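Local coordinates for leucine-rich repeat protein TpLRR (Treponema pallidum, PDB 6MLX) that is of unknown function but, as a secreted or periplasmic leucine-rich repeat protein of the BspA type, may serve in binding other molecules, at residues V46-T50 against K51-G55; R92-H96 against H97-K101; R155-V158 against G159-N162. All coordinates share one frame; numbering follows the deposited sequence.

Contact 1 of 3, residues V46-T50 against K51-G55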
# COMPACT_ATOMS: atom_id res chain seq x y z
N VAL A 46 -5.05 -11.13 13.49
CA VAL A 46 -5.93 -10.15 12.84
C VAL A 46 -5.24 -8.83 12.50
O VAL A 46 -5.85 -8.01 11.79
CB VAL A 46 -7.18 -9.87 13.70
CG1 VAL A 46 -8.02 -11.14 13.82
CG2 VAL A 46 -6.77 -9.38 15.07
N GLU A 47 -4.02 -8.59 12.97
CA GLU A 47 -3.39 -7.29 12.76
C GLU A 47 -1.88 -7.44 12.71
O GLU A 47 -1.30 -8.23 13.46
CB GLU A 47 -3.80 -6.31 13.85
CG GLU A 47 -3.11 -4.96 13.79
CD GLU A 47 -3.70 -3.97 14.79
OE1 GLU A 47 -3.00 -3.01 15.16
OE2 GLU A 47 -4.86 -4.17 15.20
N VAL A 48 -1.24 -6.70 11.80
CA VAL A 48 0.21 -6.50 11.81
C VAL A 48 0.46 -5.09 12.33
O VAL A 48 0.22 -4.11 11.62
CB VAL A 48 0.83 -6.70 10.42
CG1 VAL A 48 2.33 -6.43 10.47
CG2 VAL A 48 0.54 -8.08 9.86
N ALA A 49 0.97 -4.99 13.56
CA ALA A 49 1.03 -3.72 14.28
C ALA A 49 2.10 -2.78 13.71
O ALA A 49 2.96 -3.17 12.92
CB ALA A 49 1.30 -3.95 15.77
N THR A 50 2.01 -1.53 14.16
CA THR A 50 2.98 -0.48 13.89
C THR A 50 4.42 -1.00 13.91
O THR A 50 4.86 -1.59 14.89
CB THR A 50 2.80 0.62 14.94
OG1 THR A 50 1.55 1.30 14.73
CG2 THR A 50 3.92 1.64 14.87
N LYS A 51 5.14 -0.80 12.80
CA LYS A 51 6.58 -1.07 12.69
C LYS A 51 6.95 -2.53 12.97
O LYS A 51 8.10 -2.83 13.34
CB LYS A 51 7.41 -0.15 13.62
CG LYS A 51 7.27 1.34 13.36
CD LYS A 51 8.10 2.20 14.35
CE LYS A 51 9.17 3.02 13.61
NZ LYS A 51 9.21 4.50 14.02
N ALA A 52 6.03 -3.47 12.78
CA ALA A 52 6.30 -4.85 13.18
C ALA A 52 7.41 -5.48 12.33
O ALA A 52 8.18 -6.31 12.82
CB ALA A 52 5.02 -5.68 13.10
N PHE A 53 7.51 -5.11 11.05
CA PHE A 53 8.60 -5.60 10.20
C PHE A 53 9.54 -4.46 9.81
O PHE A 53 10.21 -4.53 8.78
CB PHE A 53 8.09 -6.29 8.94
CG PHE A 53 7.32 -7.55 9.19
CD1 PHE A 53 7.88 -8.78 8.92
CD2 PHE A 53 6.03 -7.50 9.68
CE1 PHE A 53 7.16 -9.95 9.13
CE2 PHE A 53 5.31 -8.65 9.91
CZ PHE A 53 5.87 -9.88 9.63
N TYR A 54 9.57 -3.41 10.62
CA TYR A 54 10.37 -2.23 10.34
C TYR A 54 11.84 -2.62 10.15
O TYR A 54 12.44 -3.26 11.01
CB TYR A 54 10.20 -1.25 11.48
CG TYR A 54 10.88 0.07 11.33
CD1 TYR A 54 10.22 1.16 10.77
CD2 TYR A 54 12.19 0.24 11.76
CE1 TYR A 54 10.84 2.39 10.63
CE2 TYR A 54 12.83 1.47 11.63
CZ TYR A 54 12.14 2.54 11.07
OH TYR A 54 12.77 3.76 10.93
N GLY A 55 12.40 -2.25 8.99
CA GLY A 55 13.80 -2.49 8.71
C GLY A 55 14.21 -3.93 8.47
O GLY A 55 15.41 -4.23 8.52
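Val48, the last residue of strand 43-48, meets Ala52 and Phe53 through a single methyl group. Its CG1 lies opposite the backbone N about the first torsion (chi1 178°), which brings the methyl to the buried side of the turn: Val48 CG1 is 3.8 Å from Ala52 CB and also 3.8 Å from Phe53 CE2. The methyl approaches the Phe53 ring at its edge, in the ring plane, and the two side chains run nearly perpendicular to one another.

Ala49 contributes its backbone. Ala52 N donates a hydrogen bond to Ala49 O (3.1 Å, 140° at the hydrogen), and this bond closes a type II beta turn from Ala49 to Ala52. Thr50 stands at the corner, where its CG2 lies 3.7 Å from Lys51 CG, an aliphatic contact on the exposed side of the turn. Lys51 takes the positive phi (59°) expected at the third position of a type II turn, and a type I turn follows at once, with Tyr54 N bonded to Lys51 O at 3.1 Å.

Strand, double turn and buried Val48, Ala52 and Phe53 fit one coil of a BspA-type leucine-rich repeat solenoid. Within the second turn, Phe53 stacks on Phe76 of the next coil and meets Tyr27, while Arg26 donates a hydrogen bond to Tyr54 O. Strand 43-48 runs parallel to strands 22-27 and 70-71, one on each side.

Contact 2 of 3, residues R92-H96 against H97-K101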
# COMPACT_ATOMS: atom_id res chain seq x y z
N ARG A 92 -8.54 -4.89 5.30
CA ARG A 92 -9.40 -3.72 5.20
C ARG A 92 -8.66 -2.40 5.14
O ARG A 92 -9.16 -1.46 4.50
CB ARG A 92 -10.36 -3.64 6.41
CG ARG A 92 -10.88 -4.98 6.89
CD ARG A 92 -12.24 -5.28 6.27
NE ARG A 92 -13.20 -4.33 6.81
CZ ARG A 92 -14.25 -3.92 6.14
NH1 ARG A 92 -14.48 -4.40 4.91
NH2 ARG A 92 -15.09 -3.05 6.69
N GLU A 93 -7.51 -2.28 5.80
CA GLU A 93 -6.83 -0.99 5.94
C GLU A 93 -5.32 -1.19 5.96
O GLU A 93 -4.81 -2.12 6.58
CB GLU A 93 -7.27 -0.27 7.22
CG GLU A 93 -6.59 1.10 7.45
CD GLU A 93 -7.21 1.88 8.60
OE1 GLU A 93 -8.08 1.32 9.27
OE2 GLU A 93 -6.84 3.05 8.83
N ILE A 94 -4.62 -0.28 5.29
CA ILE A 94 -3.17 -0.19 5.32
C ILE A 94 -2.84 1.21 5.79
O ILE A 94 -3.16 2.19 5.11
CB ILE A 94 -2.55 -0.47 3.94
CG1 ILE A 94 -2.96 -1.85 3.42
CG2 ILE A 94 -1.04 -0.37 4.01
CD1 ILE A 94 -2.48 -2.15 2.03
N ARG A 95 -2.21 1.31 6.96
CA ARG A 95 -1.96 2.60 7.59
C ARG A 95 -0.71 3.27 7.02
O ARG A 95 0.03 2.69 6.21
CB ARG A 95 -1.89 2.44 9.11
CG ARG A 95 -3.23 2.06 9.69
CD ARG A 95 -3.32 2.23 11.19
NE ARG A 95 -4.74 2.28 11.55
CZ ARG A 95 -5.22 1.95 12.75
NH1 ARG A 95 -4.39 1.53 13.70
NH2 ARG A 95 -6.53 2.01 12.98
N HIS A 96 -0.47 4.50 7.44
CA HIS A 96 0.46 5.36 6.72
C HIS A 96 1.89 4.80 6.76
O HIS A 96 2.31 4.14 7.72
CB HIS A 96 0.38 6.79 7.26
CG HIS A 96 0.82 6.95 8.68
ND1 HIS A 96 2.13 7.24 9.02
CD2 HIS A 96 0.13 6.93 9.84
CE1 HIS A 96 2.22 7.35 10.33
NE2 HIS A 96 1.02 7.17 10.86
N HIS A 97 2.61 5.02 5.66
CA HIS A 97 4.00 4.62 5.47
C HIS A 97 4.21 3.12 5.53
O HIS A 97 5.36 2.67 5.64
CB HIS A 97 4.94 5.31 6.49
CG HIS A 97 5.01 6.79 6.35
ND1 HIS A 97 4.11 7.64 6.97
CD2 HIS A 97 5.86 7.59 5.66
CE1 HIS A 97 4.41 8.89 6.67
NE2 HIS A 97 5.47 8.89 5.87
N ALA A 98 3.15 2.32 5.45
CA ALA A 98 3.28 0.89 5.73
C ALA A 98 4.33 0.22 4.85
O ALA A 98 4.99 -0.73 5.29
CB ALA A 98 1.95 0.18 5.57
N PHE A 99 4.51 0.68 3.61
CA PHE A 99 5.50 0.12 2.70
C PHE A 99 6.49 1.17 2.24
O PHE A 99 7.05 1.09 1.14
CB PHE A 99 4.83 -0.56 1.51
CG PHE A 99 3.99 -1.74 1.89
CD1 PHE A 99 4.59 -2.97 2.13
CD2 PHE A 99 2.62 -1.61 2.05
CE1 PHE A 99 3.83 -4.07 2.49
CE2 PHE A 99 1.85 -2.71 2.41
CZ PHE A 99 2.46 -3.95 2.64
N HIS A 100 6.71 2.18 3.07
CA HIS A 100 7.68 3.22 2.76
C HIS A 100 9.05 2.60 2.49
O HIS A 100 9.50 1.72 3.22
CB HIS A 100 7.72 4.22 3.92
CG HIS A 100 8.80 5.26 3.81
ND1 HIS A 100 8.74 6.31 2.93
CD2 HIS A 100 9.97 5.39 4.48
CE1 HIS A 100 9.83 7.05 3.05
NE2 HIS A 100 10.59 6.51 3.99
N LYS A 101 9.67 3.02 1.38
CA LYS A 101 11.01 2.58 0.98
C LYS A 101 11.09 1.07 0.74
O LYS A 101 12.15 0.47 0.93
CB LYS A 101 12.08 2.98 2.00
CG LYS A 101 12.43 4.45 2.03
CD LYS A 101 13.46 4.71 3.12
CE LYS A 101 14.69 5.39 2.55
NZ LYS A 101 14.32 6.80 2.20
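His96 and His97 are joined by a hydrogen bond between their rings, His96 ND1 to His97 ND1, 2.9 Å long and nearly straight at 171°. Either nitrogen could be the donor, but one must carry the proton and the other accept it. His97 ND1 comes in at the edge of the His96 ring, in its plane; the two ring planes stand at 83°, and neither lies over the other's face. The first torsion of His96 sets CG between the backbone N and the carbonyl carbon (chi1 65°), which turns the imidazole toward its successor.

In the backbone of the same turn, Ala98 N donates to Arg95 O at 3.2 Å, closing a type II turn from Arg95 to Ala98. His97 occupies its positive-phi position. A type I turn overlaps it, with His100 N bonded to His97 O at 2.9 Å. On the strand side, the Glu93 carboxylate reaches the edge of the Arg95 guanidinium in a long salt bridge, OE2 to NE at 3.5 Å.

The apolar side of the bend rests on Ile94. Its CG2 presses on Ala98 CB at 3.4 Å, tighter than usual for two methyls, and lies 4.0 Å from Phe99 CE2, with the Ile94 and Phe99 side chains nearly perpendicular.

Strand 93-94 pairs in parallel with strands 70-71 and 116-117. In the bends that follow, His97 stacks on His74, and the Phe99 ring meets those of Phe76 and Phe122 with planes nearly parallel, forming a row of aromatic rings through successive coils of the leucine-rich repeat solenoid.

Contact 3 of 3, residues R155-V158 against G159-N162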
# COMPACT_ATOMS: atom_id res chain seq x y z
N ARG A 155 -4.98 2.14 -11.97
CA ARG A 155 -6.42 2.14 -12.15
C ARG A 155 -7.06 2.58 -10.83
O ARG A 155 -6.81 1.98 -9.78
CB ARG A 155 -6.95 0.77 -12.57
CG ARG A 155 -8.48 0.75 -12.82
CD ARG A 155 -9.01 -0.70 -12.95
NE ARG A 155 -8.33 -1.44 -14.01
CZ ARG A 155 -8.29 -2.77 -14.10
NH1 ARG A 155 -8.88 -3.53 -13.20
NH2 ARG A 155 -7.63 -3.33 -15.11
N LEU A 156 -7.85 3.64 -10.90
CA LEU A 156 -8.50 4.20 -9.73
C LEU A 156 -9.79 3.43 -9.41
O LEU A 156 -10.37 2.78 -10.28
CB LEU A 156 -8.83 5.67 -9.97
CG LEU A 156 -7.64 6.60 -10.18
CD1 LEU A 156 -8.13 7.91 -10.76
CD2 LEU A 156 -6.92 6.84 -8.87
N PRO A 157 -10.25 3.49 -8.15
CA PRO A 157 -11.58 2.96 -7.84
C PRO A 157 -12.63 3.75 -8.61
O PRO A 157 -12.49 4.96 -8.83
CB PRO A 157 -11.72 3.19 -6.33
CG PRO A 157 -10.38 3.58 -5.85
CD PRO A 157 -9.67 4.20 -7.00
N VAL A 158 -13.70 3.07 -9.01
CA VAL A 158 -14.71 3.70 -9.86
C VAL A 158 -15.33 4.94 -9.19
O VAL A 158 -15.60 5.95 -9.85
CB VAL A 158 -15.78 2.67 -10.28
CG1 VAL A 158 -16.80 2.47 -9.19
CG2 VAL A 158 -16.46 3.09 -11.55
N GLY A 159 -15.53 4.91 -7.88
CA GLY A 159 -16.28 6.02 -7.31
C GLY A 159 -15.46 7.15 -6.72
O GLY A 159 -16.00 7.99 -5.98
N VAL A 160 -14.16 7.19 -7.04
CA VAL A 160 -13.23 8.03 -6.28
C VAL A 160 -13.64 9.49 -6.36
O VAL A 160 -13.90 10.03 -7.44
CB VAL A 160 -11.79 7.82 -6.76
CG1 VAL A 160 -11.67 7.99 -8.26
CG2 VAL A 160 -10.85 8.77 -6.05
N LYS A 161 -13.70 10.15 -5.20
CA LYS A 161 -14.19 11.52 -5.14
C LYS A 161 -13.09 12.57 -5.10
O LYS A 161 -13.33 13.70 -5.55
CB LYS A 161 -15.11 11.69 -3.92
CG LYS A 161 -16.25 10.71 -3.97
CD LYS A 161 -17.43 11.18 -3.18
CE LYS A 161 -17.36 10.65 -1.80
NZ LYS A 161 -18.77 10.48 -1.35
N ASN A 162 -11.90 12.24 -4.62
CA ASN A 162 -10.81 13.20 -4.59
C ASN A 162 -9.50 12.48 -4.85
O ASN A 162 -9.34 11.30 -4.49
CB ASN A 162 -10.72 13.92 -3.24
CG ASN A 162 -10.46 12.95 -2.10
OD1 ASN A 162 -11.10 11.91 -1.99
ND2 ASN A 162 -9.49 13.28 -1.25
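Pro157 and Val160 face each other across a tight local turn, residues 157-160, which turns the chain through roughly a right angle between strand 153-155 and strand 162-163. The turn is type I, with Val158 and Gly159 in its two middle positions. Its ends are linked from Val160 N to Pro157 O by a weak hydrogen bond, 3.3 Å long and 155° at the hydrogen.

Side-chain contacts on the inner side of the bend add to that bond. Val160 CG1 takes the position between the backbone N and the carbonyl carbon (chi1 53°), and from there it reaches back across the turn. It lies 3.2 Å from Pro157 O, the same oxygen that accepts the backbone bond, and 4.0 Å from Leu156 CB. Val160 CB is 4.2 Å from Pro157 CD, so the valine touches the pyrrolidine ring as well as the carbonyl of the turn's first residue. Val158, by contrast, has its CB directed away from the other arm of the turn, yet its CG1 lies 3.0 Å from Gly159 N, folded against the following peptide.

Neighbouring coils hold the backbone on two sides. Asn135 OD1 accepts a hydrogen bond from Val158 N, and Asn179 ND2 donates one to Leu156 O. Pro157 packs on Leu133 and Val137, and Val160 on Pro181, so the inner face of the turn meets residues of both the preceding and the following coil.

Short strands joined by compact turns, with buried aliphatic residues such as Leu156 directed inward and asparagines bridging one coil to the next, are features of a leucine-rich repeat solenoid, consistent with the BspA-type repeats assigned to this region.

How the contacts relate
Contacts 1 and 2 are the same design at different points of the solenoid: each joins the end of a parallel strand to a type II turn overlapped by a type I turn, with an alanine and a phenylalanine against one methyl of a branched aliphatic residue. Their centres are 10 Å apart and their nearest atoms about 5 Å; they do not touch, but Phe76 meets Phe53 of contact 1 and Phe99 of contact 2, bridging them. Contact 3 is a different bend, a single type I turn, its centre 19 Å from contact 2 and 28 Å from contact 1, on the other side of the chain's centre from contact 1. All three fall within the BspA-type repeat region.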